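Local coordinates for alpha-L-arabinofuranosidase B (Aspergillus kawachii, PDB 6SXT), which hydrolyses terminal non-reducing alpha-L-arabinofuranosyl residues from arabinoxylan, arabinan and related plant polysaccharides as a retaining glycosidase of family GH54, at residues A24-F29 / Y76-N81; A212-N217 / P260-Y265; W374-G379 / F386-V391; R446-V451 / V460-S465. One frame throughout, in Å; residues are numbered along the deposited sequence. Where two conformers were deposited one is given.

Interaction 1. Residues A24-F29 / Y76-N81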
loop_
_atom_site.group_PDB
_atom_site.type_symbol
_atom_site.label_atom_id
_atom_site.label_comp_id
_atom_site.label_asym_id
_atom_site.label_seq_id
_atom_site.Cartn_x
_atom_site.Cartn_y
_atom_site.Cartn_z
ATOM N N ALA A 24 -12.601 12.213 -6.543
ATOM C CA ALA A 24 -13.728 11.833 -7.391
ATOM C C ALA A 24 -13.257 11.522 -8.803
ATOM O O ALA A 24 -12.356 12.242 -9.331
ATOM C CB ALA A 24 -14.720 13.003 -7.417
ATOM N N LEU A 25 -13.868 10.521 -9.426
ATOM C CA LEU A 25 -13.502 10.124 -10.800
ATOM C C LEU A 25 -14.584 10.505 -11.796
ATOM O O LEU A 25 -14.447 10.195 -12.992
ATOM C CB LEU A 25 -13.197 8.624 -10.793
ATOM C CG LEU A 25 -12.008 8.256 -9.914
ATOM C CD1 LEU A 25 -11.862 6.754 -9.844
ATOM C CD2 LEU A 25 -10.731 8.901 -10.386
ATOM N N TYR A 26 -15.673 11.078 -11.307
ATOM C CA TYR A 26 -16.737 11.723 -12.136
ATOM C C TYR A 26 -16.809 13.175 -11.719
ATOM O O TYR A 26 -16.796 13.463 -10.530
ATOM C CB TYR A 26 -18.099 11.078 -11.876
ATOM C CG TYR A 26 -18.266 9.626 -12.238
ATOM C CD1 TYR A 26 -17.844 8.620 -11.396
ATOM C CD2 TYR A 26 -18.953 9.271 -13.385
ATOM C CE1 TYR A 26 -18.046 7.300 -11.696
ATOM C CE2 TYR A 26 -19.151 7.938 -13.709
ATOM C CZ TYR A 26 -18.702 6.949 -12.860
ATOM O OH TYR A 26 -18.923 5.633 -13.153
ATOM N N SER A 27 -17.029 14.066 -12.675
ATOM C CA SER A 27 -17.122 15.514 -12.387
ATOM C C SER A 27 -18.304 15.809 -11.462
ATOM O O SER A 27 -18.209 16.791 -10.723
ATOM C CB SER A 27 -17.144 16.302 -13.683
ATOM O OG SER A 27 -18.314 15.971 -14.327
ATOM N N SER A 28 -19.338 15.006 -11.409
ATOM C CA SER A 28 -20.497 15.363 -10.569
ATOM C C SER A 28 -20.493 14.551 -9.276
ATOM O O SER A 28 -21.477 14.643 -8.492
ATOM C CB SER A 28 -21.742 15.143 -11.333
ATOM O OG SER A 28 -21.836 13.782 -11.677
ATOM N N PHE A 29 -19.494 13.688 -9.049
ATOM C CA PHE A 29 -19.532 12.806 -7.857
ATOM C C PHE A 29 -19.210 13.610 -6.602
ATOM O O PHE A 29 -18.136 14.255 -6.510
ATOM C CB PHE A 29 -18.588 11.609 -7.988
ATOM C CG PHE A 29 -18.665 10.685 -6.814
ATOM C CD1 PHE A 29 -19.736 9.795 -6.709
ATOM C CD2 PHE A 29 -17.734 10.720 -5.793
ATOM C CE1 PHE A 29 -19.833 8.945 -5.620
ATOM C CE2 PHE A 29 -17.847 9.859 -4.719
ATOM C CZ PHE A 29 -18.899 8.972 -4.637
ATOM N N TYR A 76 -15.218 2.926 -1.708
ATOM C CA TYR A 76 -16.556 2.879 -2.331
ATOM C C TYR A 76 -16.456 2.908 -3.851
ATOM O O TYR A 76 -15.522 3.498 -4.441
ATOM C CB TYR A 76 -17.420 4.043 -1.815
ATOM C CG TYR A 76 -17.801 3.932 -0.362
ATOM C CD1 TYR A 76 -18.649 2.930 0.073
ATOM C CD2 TYR A 76 -17.285 4.801 0.588
ATOM C CE1 TYR A 76 -18.989 2.837 1.413
ATOM C CE2 TYR A 76 -17.599 4.684 1.940
ATOM C CZ TYR A 76 -18.473 3.703 2.347
ATOM O OH TYR A 76 -18.843 3.593 3.682
ATOM N N ASP A 77 -17.390 2.244 -4.508
ATOM C CA ASP A 77 -17.562 2.314 -5.968
ATOM C C ASP A 77 -18.324 3.592 -6.285
ATOM O O ASP A 77 -19.522 3.693 -5.928
ATOM C CB ASP A 77 -18.294 1.058 -6.418
ATOM C CG ASP A 77 -18.746 1.145 -7.856
ATOM O OD1 ASP A 77 -18.173 1.960 -8.627
ATOM O OD2 ASP A 77 -19.668 0.390 -8.182
ATOM N N GLN A 78 -17.709 4.537 -6.983
ATOM C CA GLN A 78 -18.332 5.830 -7.317
ATOM C C GLN A 78 -19.357 5.683 -8.455
ATOM O O GLN A 78 -20.086 6.650 -8.724
ATOM C CB GLN A 78 -17.277 6.866 -7.698
ATOM C CG GLN A 78 -16.243 7.049 -6.630
ATOM C CD GLN A 78 -15.171 8.016 -7.055
ATOM O OE1 GLN A 78 -15.409 8.829 -7.943
ATOM N NE2 GLN A 78 -13.955 7.880 -6.459
ATOM N N SER A 79 -19.403 4.546 -9.147
ATOM C CA SER A 79 -20.178 4.386 -10.414
ATOM C C SER A 79 -21.656 4.182 -10.104
ATOM O O SER A 79 -22.454 4.308 -11.062
ATOM C CB SER A 79 -19.646 3.244 -11.237
ATOM O OG SER A 79 -20.040 2.006 -10.684
ATOM N N GLY A 80 -21.990 3.822 -8.873
ATOM C CA GLY A 80 -23.393 3.515 -8.554
ATOM C C GLY A 80 -23.728 2.059 -8.735
ATOM O O GLY A 80 -24.864 1.702 -8.432
ATOM N N ASN A 81 -22.796 1.210 -9.144
ATOM C CA ASN A 81 -23.053 -0.233 -9.295
ATOM C C ASN A 81 -22.983 -0.985 -7.956
ATOM O O ASN A 81 -23.251 -2.168 -7.962
ATOM C CB ASN A 81 -22.148 -0.872 -10.334
ATOM C CG ASN A 81 -22.480 -0.465 -11.760
ATOM O OD1 ASN A 81 -21.797 0.350 -12.405
ATOM N ND2 ASN A 81 -23.671 -0.813 -12.175
#
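Q78 reaches across to L25 and F29 and has the largest buried area of any residue here. Its OE1 accepts the backbone N-H of L25 at 2.7 Å between OE1 and L25 N; the approach lies in the carbonyl plane on a lone pair and is nearly straight (161° at the hydrogen). The side chain crosses F29 at about a right angle. Q78 CB stands over the centre of the F29 ring, 3.9 Å from the centroid, a CH-pi contact, while Q78 CG lies 3.8 Å from F29 CE2. F29 CG, anti to its own backbone N (chi1 -178°), comes to 3.9 Å from Q78 OE1. Further along, Y26 OH meets S79 CB at 3.1 Å, and Y26 CE1 lies 3.7 Å from Q78 O.

Y26 and F29 are the ends of one type I turn, and Q78 and S79 lie inside another, D77 to G80. There D77 OD1 takes both S79 N and S79 OG, the former closing an Asx turn. The other end of the Q78 amide is fixed by NE2 donating to R23 O.

In the catalytic domain, Q78 and L25 touch strand 15-20, L25 and Y26 touch helix 4-10, and L25 also packs on strand 288-296.

Interaction 2. Residues A212-N217 / P260-Y265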
loop_
_atom_site.group_PDB
_atom_site.type_symbol
_atom_site.label_atom_id
_atom_site.label_comp_id
_atom_site.label_asym_id
_atom_site.label_seq_id
_atom_site.Cartn_x
_atom_site.Cartn_y
_atom_site.Cartn_z
ATOM N N ALA A 212 2.506 -11.585 -25.368
ATOM C CA ALA A 212 1.956 -12.807 -26.002
ATOM C C ALA A 212 2.617 -14.078 -25.465
ATOM O O ALA A 212 1.942 -15.143 -25.436
ATOM C CB ALA A 212 2.127 -12.695 -27.514
ATOM N N ASP A 213 3.902 -14.070 -25.136
ATOM C CA ASP A 213 4.647 -15.287 -24.799
ATOM C C ASP A 213 4.631 -15.528 -23.295
ATOM O O ASP A 213 4.653 -14.560 -22.499
ATOM C CB ASP A 213 6.076 -15.260 -25.366
ATOM C CG ASP A 213 6.124 -15.256 -26.888
ATOM O OD1 ASP A 213 5.186 -15.781 -27.502
ATOM O OD2 ASP A 213 7.067 -14.682 -27.467
ATOM N N GLU A 214 4.569 -16.785 -22.858
ATOM C CA GLU A 214 4.889 -17.112 -21.460
ATOM C C GLU A 214 6.317 -16.655 -21.170
ATOM O O GLU A 214 7.157 -16.626 -22.148
ATOM C CB GLU A 214 4.752 -18.585 -21.060
ATOM C CG GLU A 214 3.310 -19.004 -20.788
ATOM C CD GLU A 214 3.147 -20.483 -20.470
ATOM O OE1 GLU A 214 4.069 -21.255 -20.799
ATOM O OE2 GLU A 214 2.135 -20.866 -19.878
ATOM N N GLY A 215 6.568 -16.218 -19.936
ATOM C CA GLY A 215 7.904 -15.745 -19.501
ATOM C C GLY A 215 8.296 -14.383 -20.085
ATOM O O GLY A 215 7.534 -13.427 -19.988
ATOM N N TYR A 216 9.486 -14.258 -20.689
ATOM C CA TYR A 216 10.055 -12.968 -21.158
ATOM C C TYR A 216 9.325 -12.415 -22.368
ATOM O O TYR A 216 9.106 -13.114 -23.365
ATOM C CB TYR A 216 11.546 -13.194 -21.460
ATOM C CG TYR A 216 12.287 -11.977 -21.936
ATOM C CD1 TYR A 216 12.489 -10.907 -21.084
ATOM C CD2 TYR A 216 12.748 -11.871 -23.245
ATOM C CE1 TYR A 216 13.212 -9.798 -21.503
ATOM C CE2 TYR A 216 13.447 -10.751 -23.680
ATOM C CZ TYR A 216 13.701 -9.726 -22.798
ATOM O OH TYR A 216 14.348 -8.627 -23.282
ATOM N N ASN A 217 9.038 -11.116 -22.347
ATOM C CA ASN A 217 8.610 -10.323 -23.504
ATOM C C ASN A 217 9.415 -9.033 -23.463
ATOM O O ASN A 217 9.394 -8.332 -22.404
ATOM C CB ASN A 217 7.121 -10.067 -23.528
ATOM C CG ASN A 217 6.315 -11.328 -23.755
ATOM O OD1 ASN A 217 5.935 -11.567 -24.924
ATOM N ND2 ASN A 217 5.975 -12.020 -22.654
ATOM N N PRO A 260 -2.464 -14.999 -25.340
ATOM C CA PRO A 260 -1.320 -15.893 -25.328
ATOM C C PRO A 260 -1.805 -17.249 -25.874
ATOM O O PRO A 260 -2.871 -17.675 -25.467
ATOM C CB PRO A 260 -0.901 -16.006 -23.881
ATOM C CG PRO A 260 -1.412 -14.703 -23.232
ATOM C CD PRO A 260 -2.681 -14.441 -23.970
ATOM N N ASP A 261 -1.038 -17.838 -26.786
ATOM C CA ASP A 261 -1.454 -19.083 -27.492
ATOM C C ASP A 261 -1.102 -20.250 -26.546
ATOM O O ASP A 261 -0.201 -21.064 -26.843
ATOM C CB ASP A 261 -0.839 -19.120 -28.906
ATOM C CG ASP A 261 -1.370 -18.114 -29.964
ATOM O OD1 ASP A 261 -2.574 -17.828 -30.021
ATOM O OD2 ASP A 261 -0.560 -17.608 -30.773
ATOM N N TYR A 262 -1.739 -20.340 -25.375
ATOM C CA TYR A 262 -1.601 -21.431 -24.371
ATOM C C TYR A 262 -3.014 -21.828 -23.929
ATOM O O TYR A 262 -3.922 -20.998 -24.003
ATOM C CB TYR A 262 -0.784 -21.047 -23.147
ATOM C CG TYR A 262 0.594 -20.535 -23.479
ATOM C CD1 TYR A 262 0.781 -19.199 -23.779
ATOM C CD2 TYR A 262 1.698 -21.376 -23.545
ATOM C CE1 TYR A 262 2.006 -18.709 -24.171
ATOM C CE2 TYR A 262 2.938 -20.904 -23.937
ATOM C CZ TYR A 262 3.091 -19.557 -24.235
ATOM O OH TYR A 262 4.285 -19.032 -24.604
ATOM N N SER A 263 -3.242 -23.116 -23.621
ATOM C CA SER A 263 -4.587 -23.656 -23.319
ATOM C C SER A 263 -5.238 -22.843 -22.204
ATOM O O SER A 263 -4.614 -22.721 -21.136
ATOM C CB SER A 263 -4.547 -25.124 -22.881
ATOM O OG SER A 263 -4.338 -25.986 -23.987
ATOM N N GLY A 264 -6.448 -22.381 -22.452
ATOM C CA GLY A 264 -7.333 -21.837 -21.411
ATOM C C GLY A 264 -7.372 -20.326 -21.428
ATOM O O GLY A 264 -8.196 -19.788 -20.711
ATOM N N TYR A 265 -6.655 -19.640 -22.329
ATOM C CA TYR A 265 -6.705 -18.148 -22.379
ATOM C C TYR A 265 -7.528 -17.604 -23.523
ATOM O O TYR A 265 -7.649 -16.373 -23.683
ATOM C CB TYR A 265 -5.275 -17.607 -22.371
ATOM C CG TYR A 265 -4.533 -18.003 -21.136
ATOM C CD1 TYR A 265 -4.882 -17.488 -19.892
ATOM C CD2 TYR A 265 -3.537 -18.956 -21.133
ATOM C CE1 TYR A 265 -4.229 -17.861 -18.737
ATOM C CE2 TYR A 265 -2.890 -19.364 -19.996
ATOM C CZ TYR A 265 -3.217 -18.813 -18.773
ATOM O OH TYR A 265 -2.555 -19.219 -17.686
HETATM O O HOH W 1 1.582 -16.851 -27.509
#
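E214 lies over the Y262 ring, and its chain can be followed atom by atom across it. The backbone starts the contact: E214 N donates to Y262 OH at 2.9 Å, with 164° at the hydrogen. CB of E214 stays near this polar corner, 3.6 Å from the same OH. CG, anti to the carbonyl carbon (chi1 -80°), then steps over the ring face and sits above its centre, 3.5 Å from the centroid and close to the ring normal, which defines a CH-pi contact. Because the chain is extended beyond CG, CD passes on to stand above the CD2-CE2 side of the ring, 3.5 Å from Y262 CE2. The carboxylate is stacked on the ring, the two planes 14° apart. At the tip, OE1 lies 3.4 Å from Y262 CE2, whereas OE2, also above the ring, accepts a hydrogen bond from N207 ND2.

Around the ring edge the backbone of A212 completes the joint. A212 O lies in the ring plane, receives a CA-H...O contact from P260 CA at 3.3 Å, and is linked through a water to D261 N, the water donating to the carbonyl and accepting from the amide.

Chemically, the Y262 hydroxyl acts as acceptor for the loop 212-217, and the favourable contact with the ring face is that of CG; the bond from N207 is what satisfies OE2. N207 binds substrate, so E214 is in the second shell, and its stacking on Y262 and bond to N207 are consistent with a fixed orientation. Its carboxylate would probably polarise the N207 amide, an effect inferred from the geometry.

Interaction 3. Residues W374-G379 / F386-V391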
loop_
_atom_site.group_PDB
_atom_site.type_symbol
_atom_site.label_atom_id
_atom_site.label_comp_id
_atom_site.label_asym_id
_atom_site.label_seq_id
_atom_site.Cartn_x
_atom_site.Cartn_y
_atom_site.Cartn_z
ATOM N N TRP A 374 21.320 5.860 19.940
ATOM C CA TRP A 374 20.969 5.521 18.540
ATOM C C TRP A 374 21.369 6.660 17.621
ATOM O O TRP A 374 20.987 7.819 17.874
ATOM C CB TRP A 374 19.464 5.231 18.466
ATOM C CG TRP A 374 19.033 4.122 19.376
ATOM C CD1 TRP A 374 18.544 4.233 20.644
ATOM C CD2 TRP A 374 19.230 2.729 19.145
ATOM N NE1 TRP A 374 18.314 3.001 21.170
ATOM C CE2 TRP A 374 18.747 2.057 20.282
ATOM C CE3 TRP A 374 19.708 1.988 18.061
ATOM C CZ2 TRP A 374 18.721 0.670 20.369
ATOM C CZ3 TRP A 374 19.710 0.622 18.157
ATOM C CH2 TRP A 374 19.223 -0.024 19.303
ATOM N N THR A 375 22.146 6.379 16.606
ATOM C CA THR A 375 22.497 7.325 15.547
ATOM C C THR A 375 21.344 7.300 14.527
ATOM O O THR A 375 21.053 6.255 13.969
ATOM C CB THR A 375 23.818 6.994 14.882
ATOM O OG1 THR A 375 24.814 6.849 15.927
ATOM C CG2 THR A 375 24.194 8.082 13.899
ATOM N N VAL A 376 20.776 8.460 14.308
ATOM C CA VAL A 376 19.641 8.563 13.342
ATOM C C VAL A 376 20.245 8.804 11.977
ATOM O O VAL A 376 21.134 9.676 11.815
ATOM C CB VAL A 376 18.659 9.669 13.765
ATOM C CG1 VAL A 376 17.412 9.595 12.864
ATOM C CG2 VAL A 376 18.231 9.509 15.198
ATOM N N VAL A 377 19.849 8.022 10.989
ATOM C CA VAL A 377 20.363 8.206 9.631
ATOM C C VAL A 377 19.175 8.298 8.663
ATOM O O VAL A 377 18.072 7.822 8.973
ATOM C CB VAL A 377 21.321 7.103 9.229
ATOM C CG1 VAL A 377 22.431 6.903 10.282
ATOM C CG2 VAL A 377 20.665 5.816 8.956
ATOM N N THR A 378 19.459 8.827 7.507
ATOM C CA THR A 378 18.462 8.856 6.415
ATOM C C THR A 378 17.880 7.460 6.256
ATOM O O THR A 378 18.593 6.432 6.166
ATOM C CB THR A 378 19.078 9.381 5.122
ATOM O OG1 THR A 378 19.646 10.634 5.463
ATOM C CG2 THR A 378 18.031 9.525 4.032
ATOM N N GLY A 379 16.538 7.404 6.125
ATOM C CA GLY A 379 15.854 6.119 6.001
ATOM C C GLY A 379 16.405 5.294 4.870
ATOM O O GLY A 379 16.547 5.781 3.707
ATOM N N PHE A 386 13.514 7.623 8.492
ATOM C CA PHE A 386 14.789 7.448 9.237
ATOM C C PHE A 386 15.013 5.968 9.510
ATOM O O PHE A 386 14.101 5.096 9.551
ATOM C CB PHE A 386 14.817 8.299 10.504
ATOM C CG PHE A 386 14.730 9.770 10.227
ATOM C CD1 PHE A 386 15.848 10.481 9.847
ATOM C CD2 PHE A 386 13.503 10.416 10.206
ATOM C CE1 PHE A 386 15.773 11.828 9.549
ATOM C CE2 PHE A 386 13.426 11.758 9.906
ATOM C CZ PHE A 386 14.550 12.468 9.558
ATOM N N SER A 387 16.314 5.690 9.795
ATOM C CA SER A 387 16.743 4.385 10.312
ATOM C C SER A 387 17.618 4.646 11.556
ATOM O O SER A 387 18.212 5.738 11.630
ATOM C CB SER A 387 17.461 3.596 9.252
ATOM O OG SER A 387 16.614 3.327 8.104
ATOM N N PHE A 388 17.589 3.720 12.503
ATOM C CA PHE A 388 18.197 3.905 13.838
ATOM C C PHE A 388 19.354 2.921 13.988
ATOM O O PHE A 388 19.141 1.726 13.974
ATOM C CB PHE A 388 17.135 3.720 14.906
ATOM C CG PHE A 388 16.083 4.799 14.819
ATOM C CD1 PHE A 388 16.236 5.977 15.509
ATOM C CD2 PHE A 388 15.017 4.675 13.953
ATOM C CE1 PHE A 388 15.327 7.012 15.379
ATOM C CE2 PHE A 388 14.095 5.709 13.839
ATOM C CZ PHE A 388 14.251 6.862 14.549
ATOM N N GLU A 389 20.558 3.466 13.947
ATOM C CA GLU A 389 21.817 2.681 13.964
ATOM C C GLU A 389 22.326 2.611 15.410
ATOM O O GLU A 389 22.350 3.603 16.103
ATOM C CB GLU A 389 22.853 3.374 13.088
ATOM C CG GLU A 389 24.131 2.557 12.953
ATOM C CD GLU A 389 25.185 3.297 12.189
ATOM O OE1 GLU A 389 24.979 4.493 11.952
ATOM O OE2 GLU A 389 26.086 2.657 11.690
ATOM N N SER A 390 22.694 1.418 15.847
ATOM C CA SER A 390 23.277 1.164 17.185
ATOM C C SER A 390 24.591 1.943 17.343
ATOM O O SER A 390 25.416 1.992 16.408
ATOM C CB SER A 390 23.472 -0.298 17.384
ATOM O OG SER A 390 24.208 -0.528 18.603
ATOM N N VAL A 391 24.747 2.568 18.511
ATOM C CA VAL A 391 26.016 3.248 18.856
ATOM C C VAL A 391 27.092 2.174 19.172
ATOM O O VAL A 391 28.193 2.328 18.682
ATOM C CB VAL A 391 25.808 4.254 19.987
ATOM C CG1 VAL A 391 27.125 4.606 20.712
ATOM C CG2 VAL A 391 25.162 5.500 19.403
HETATM O O HOH W 2 26.110 4.475 15.391
#
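T375 pairs with E389 (T375 N to E389 O and E389 N to T375 O, both 2.8 Å) and V377 with S387 (V377 N to S387 O and S387 N to V377 O, both 2.9 Å) as antiparallel hydrogen-bonded pairs, while the axes of strands 374-378 and 386-390 approach to 4.5 Å with 146° between their directions. The non-hydrogen-bonded pairs, W374 with S390 and V376 with F388, alternate with them.

From 374 to 377 and 387 to 390 the side chains sort to two faces; those of T378 and F386 diverge. On the face of W374, V376, F388 and S390, the two branches of V376 have separate tasks. CG1, anti to the backbone N (chi1 -172°), turns to F386 and touches CD1 at 3.5 Å; CG2 meets F388 CE1 at 3.8 Å, the two side chains lying side by side and pointing the same way. The indole of W374 brings CZ3 to within 3.7 Å of S390 CA, and W374 CB approaches the F388 ring at its edge. On the other face E389, extended with CG anti to its backbone N (chi1 -175°), lies alongside T375 and brings OE1 3.9 Å from V377 CG1; its OE2 is taken by G395 N. A water joins T375 OG1 to S390 O.

This hairpin belongs to the arabinose-binding domain, a beta-trefoil by family. Strand 374-378 is flanked by 333-338 on its other side, leaving 386-390 at the end of the sheet within this chain. W374 packs on strands 396-401 and 404-409 and donates NE1 to I348 O, whereas V377, S387 and E389 rest on Y397 of strand 396-401.

Interaction 4. Residues R446-V451 / V460-S465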
loop_
_atom_site.group_PDB
_atom_site.type_symbol
_atom_site.label_atom_id
_atom_site.label_comp_id
_atom_site.label_asym_id
_atom_site.label_seq_id
_atom_site.Cartn_x
_atom_site.Cartn_y
_atom_site.Cartn_z
ATOM N N ARG A 446 6.539 -0.250 19.604
ATOM C CA ARG A 446 5.620 -0.433 20.744
ATOM C C ARG A 446 6.313 -1.330 21.773
ATOM O O ARG A 446 6.719 -2.444 21.390
ATOM C CB ARG A 446 4.289 -1.056 20.289
ATOM C CG ARG A 446 3.208 -1.105 21.378
ATOM C CD ARG A 446 3.123 -2.460 22.117
ATOM N NE ARG A 446 2.224 -2.231 23.234
ATOM C CZ ARG A 446 0.893 -2.307 23.155
ATOM N NH1 ARG A 446 0.315 -2.875 22.117
ATOM N NH2 ARG A 446 0.171 -1.870 24.178
ATOM N N HIS A 447 6.412 -0.855 23.016
ATOM C CA HIS A 447 6.958 -1.707 24.109
ATOM C C HIS A 447 5.811 -2.534 24.714
ATOM O O HIS A 447 4.674 -2.043 24.922
ATOM C CB HIS A 447 7.812 -0.937 25.117
ATOM C CG HIS A 447 7.058 0.039 25.924
ATOM N ND1 HIS A 447 6.432 -0.366 27.087
ATOM C CD2 HIS A 447 6.735 1.342 25.729
ATOM C CE1 HIS A 447 5.814 0.670 27.604
ATOM N NE2 HIS A 447 5.952 1.716 26.784
ATOM N N TYR A 448 6.105 -3.802 24.949
ATOM C CA TYR A 448 5.158 -4.778 25.515
ATOM C C TYR A 448 5.988 -5.774 26.350
ATOM O O TYR A 448 6.838 -6.477 25.800
ATOM C CB TYR A 448 4.347 -5.470 24.417
ATOM C CG TYR A 448 3.264 -6.374 24.939
ATOM C CD1 TYR A 448 2.011 -5.881 25.232
ATOM C CD2 TYR A 448 3.519 -7.715 25.132
ATOM C CE1 TYR A 448 1.008 -6.724 25.695
ATOM C CE2 TYR A 448 2.530 -8.566 25.598
ATOM C CZ TYR A 448 1.279 -8.057 25.884
ATOM O OH TYR A 448 0.299 -8.888 26.345
ATOM N N GLU A 449 5.695 -5.777 27.649
ATOM C CA GLU A 449 6.496 -6.529 28.670
ATOM C C GLU A 449 7.973 -6.137 28.501
ATOM O O GLU A 449 8.843 -7.021 28.536
ATOM C CB GLU A 449 6.203 -8.020 28.552
ATOM C CG GLU A 449 4.758 -8.334 28.925
ATOM C CD GLU A 449 4.376 -9.800 29.003
ATOM O OE1 GLU A 449 5.145 -10.643 28.579
ATOM O OE2 GLU A 449 3.299 -10.081 29.506
ATOM N N ASN A 450 8.244 -4.853 28.275
ATOM C CA ASN A 450 9.602 -4.301 28.171
ATOM C C ASN A 450 10.393 -4.842 26.989
ATOM O O ASN A 450 11.618 -4.720 27.000
ATOM C CB ASN A 450 10.339 -4.529 29.508
ATOM C CG ASN A 450 9.601 -3.884 30.657
ATOM O OD1 ASN A 450 8.943 -2.864 30.498
ATOM N ND2 ASN A 450 9.792 -4.407 31.868
ATOM N N VAL A 451 9.730 -5.304 25.934
ATOM C CA VAL A 451 10.356 -5.738 24.671
ATOM C C VAL A 451 9.728 -4.894 23.542
ATOM O O VAL A 451 8.548 -4.517 23.674
ATOM C CB VAL A 451 10.147 -7.226 24.432
ATOM C CG1 VAL A 451 10.730 -7.696 23.120
ATOM C CG2 VAL A 451 10.728 -8.007 25.622
ATOM N N VAL A 460 -3.811 -9.514 15.731
ATOM C CA VAL A 460 -3.761 -10.948 16.069
ATOM C C VAL A 460 -2.571 -11.259 16.979
ATOM O O VAL A 460 -2.585 -12.397 17.528
ATOM C CB VAL A 460 -3.781 -11.821 14.820
ATOM C CG1 VAL A 460 -5.011 -11.572 13.979
ATOM C CG2 VAL A 460 -2.513 -11.711 13.982
ATOM N N GLN A 461 -1.567 -10.394 17.099
ATOM C CA GLN A 461 -0.405 -10.715 17.979
ATOM C C GLN A 461 -0.775 -10.280 19.393
ATOM O O GLN A 461 -1.438 -9.243 19.617
ATOM C CB GLN A 461 0.884 -10.074 17.447
ATOM C CG GLN A 461 1.417 -10.771 16.191
ATOM C CD GLN A 461 0.880 -10.239 14.897
ATOM O OE1 GLN A 461 0.896 -10.936 13.873
ATOM N NE2 GLN A 461 0.398 -9.005 14.935
ATOM N N THR A 462 -0.193 -10.943 20.420
ATOM C CA THR A 462 -0.455 -10.510 21.810
ATOM C C THR A 462 0.039 -9.074 22.018
ATOM O O THR A 462 -0.634 -8.328 22.725
ATOM C CB THR A 462 0.176 -11.483 22.815
ATOM O OG1 THR A 462 1.563 -11.519 22.476
ATOM C CG2 THR A 462 -0.493 -12.836 22.751
ATOM N N PHE A 463 1.134 -8.675 21.367
ATOM C CA PHE A 463 1.743 -7.343 21.566
ATOM C C PHE A 463 1.014 -6.266 20.724
ATOM O O PHE A 463 1.423 -5.119 20.791
ATOM C CB PHE A 463 3.222 -7.359 21.198
ATOM C CG PHE A 463 3.571 -8.014 19.894
ATOM C CD1 PHE A 463 3.441 -7.335 18.682
ATOM C CD2 PHE A 463 4.033 -9.327 19.851
ATOM C CE1 PHE A 463 3.812 -7.949 17.505
ATOM C CE2 PHE A 463 4.357 -9.952 18.658
ATOM C CZ PHE A 463 4.277 -9.258 17.471
ATOM N N ASP A 464 -0.055 -6.642 20.039
ATOM C CA ASP A 464 -0.970 -5.670 19.393
ATOM C C ASP A 464 -2.075 -5.281 20.352
ATOM O O ASP A 464 -3.061 -4.641 19.926
ATOM C CB ASP A 464 -1.605 -6.240 18.127
ATOM C CG ASP A 464 -0.671 -6.676 17.015
ATOM O OD1 ASP A 464 0.430 -6.114 16.913
ATOM O OD2 ASP A 464 -1.054 -7.615 16.268
ATOM N N SER A 465 -1.937 -5.552 21.657
ATOM C CA SER A 465 -2.979 -5.143 22.629
ATOM C C SER A 465 -3.371 -3.675 22.495
ATOM O O SER A 465 -2.533 -2.746 22.492
ATOM C CB SER A 465 -2.551 -5.460 24.052
ATOM O OG SER A 465 -3.538 -5.010 24.940
#
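Y448 and F463 cross at about a right angle, with the backbone of F463 laid on the tyrosine ring. F463 CA stands 3.9 Å from the ring centroid, 13° off the normal, a CH-pi contact; F463 CB adds an apolar touch, also at 3.9 Å, to Y448 CG, which is anti to its own backbone N (chi1 -174°). T462 C lies over the same face toward the rim, and T462 O is 3.7 Å from Y448 CZ. The F463 ring leads away and stacks on Y453.

Y448 also starts the type I' turn that carries the chain from strand 444-448 into 451-455, a tight hairpin within the arabinose-binding domain, of beta-trefoil family. The turn includes E449, which binds substrate, as does H447 just before it.

R446 brings its guanidinium to the carbonyls of F463 and S465. NH1 donates twice: to F463 O at 2.8 Å, from above that carbonyl plane, and to S465 O at 2.9 Å, in plane and on a lone pair. NH2 adds a weak bond to S465 O and a salt bridge to the substrate-binding D472. Over one guanidinium face, toward the rim, lies Y448 CD1, while NE donates to H447 O.

In the fold
The four contacts divide between two domains. Interactions 1 and 2 lie in the catalytic domain with centres 35 Å apart; interactions 3 and 4 lie in the arabinose-binding domain, 23 Å between centres and about 11 Å between nearest atoms. No two of them touch. Interaction 2 lies beside the active site, its role there being inferred: the E214 side chain is about 10 Å (nearest atoms) from the bound cyclopentyl inhibitor, and Y265 of the same contact bonds to the backbone of the nucleophile E205 and to N207. Interaction 1 is remote from the annotated sites. Interaction 4 contains sugar-binding residues of the second domain, and in interaction 3 the W374 side chain is about 8 Å (nearest atoms) from that of substrate-binding L452.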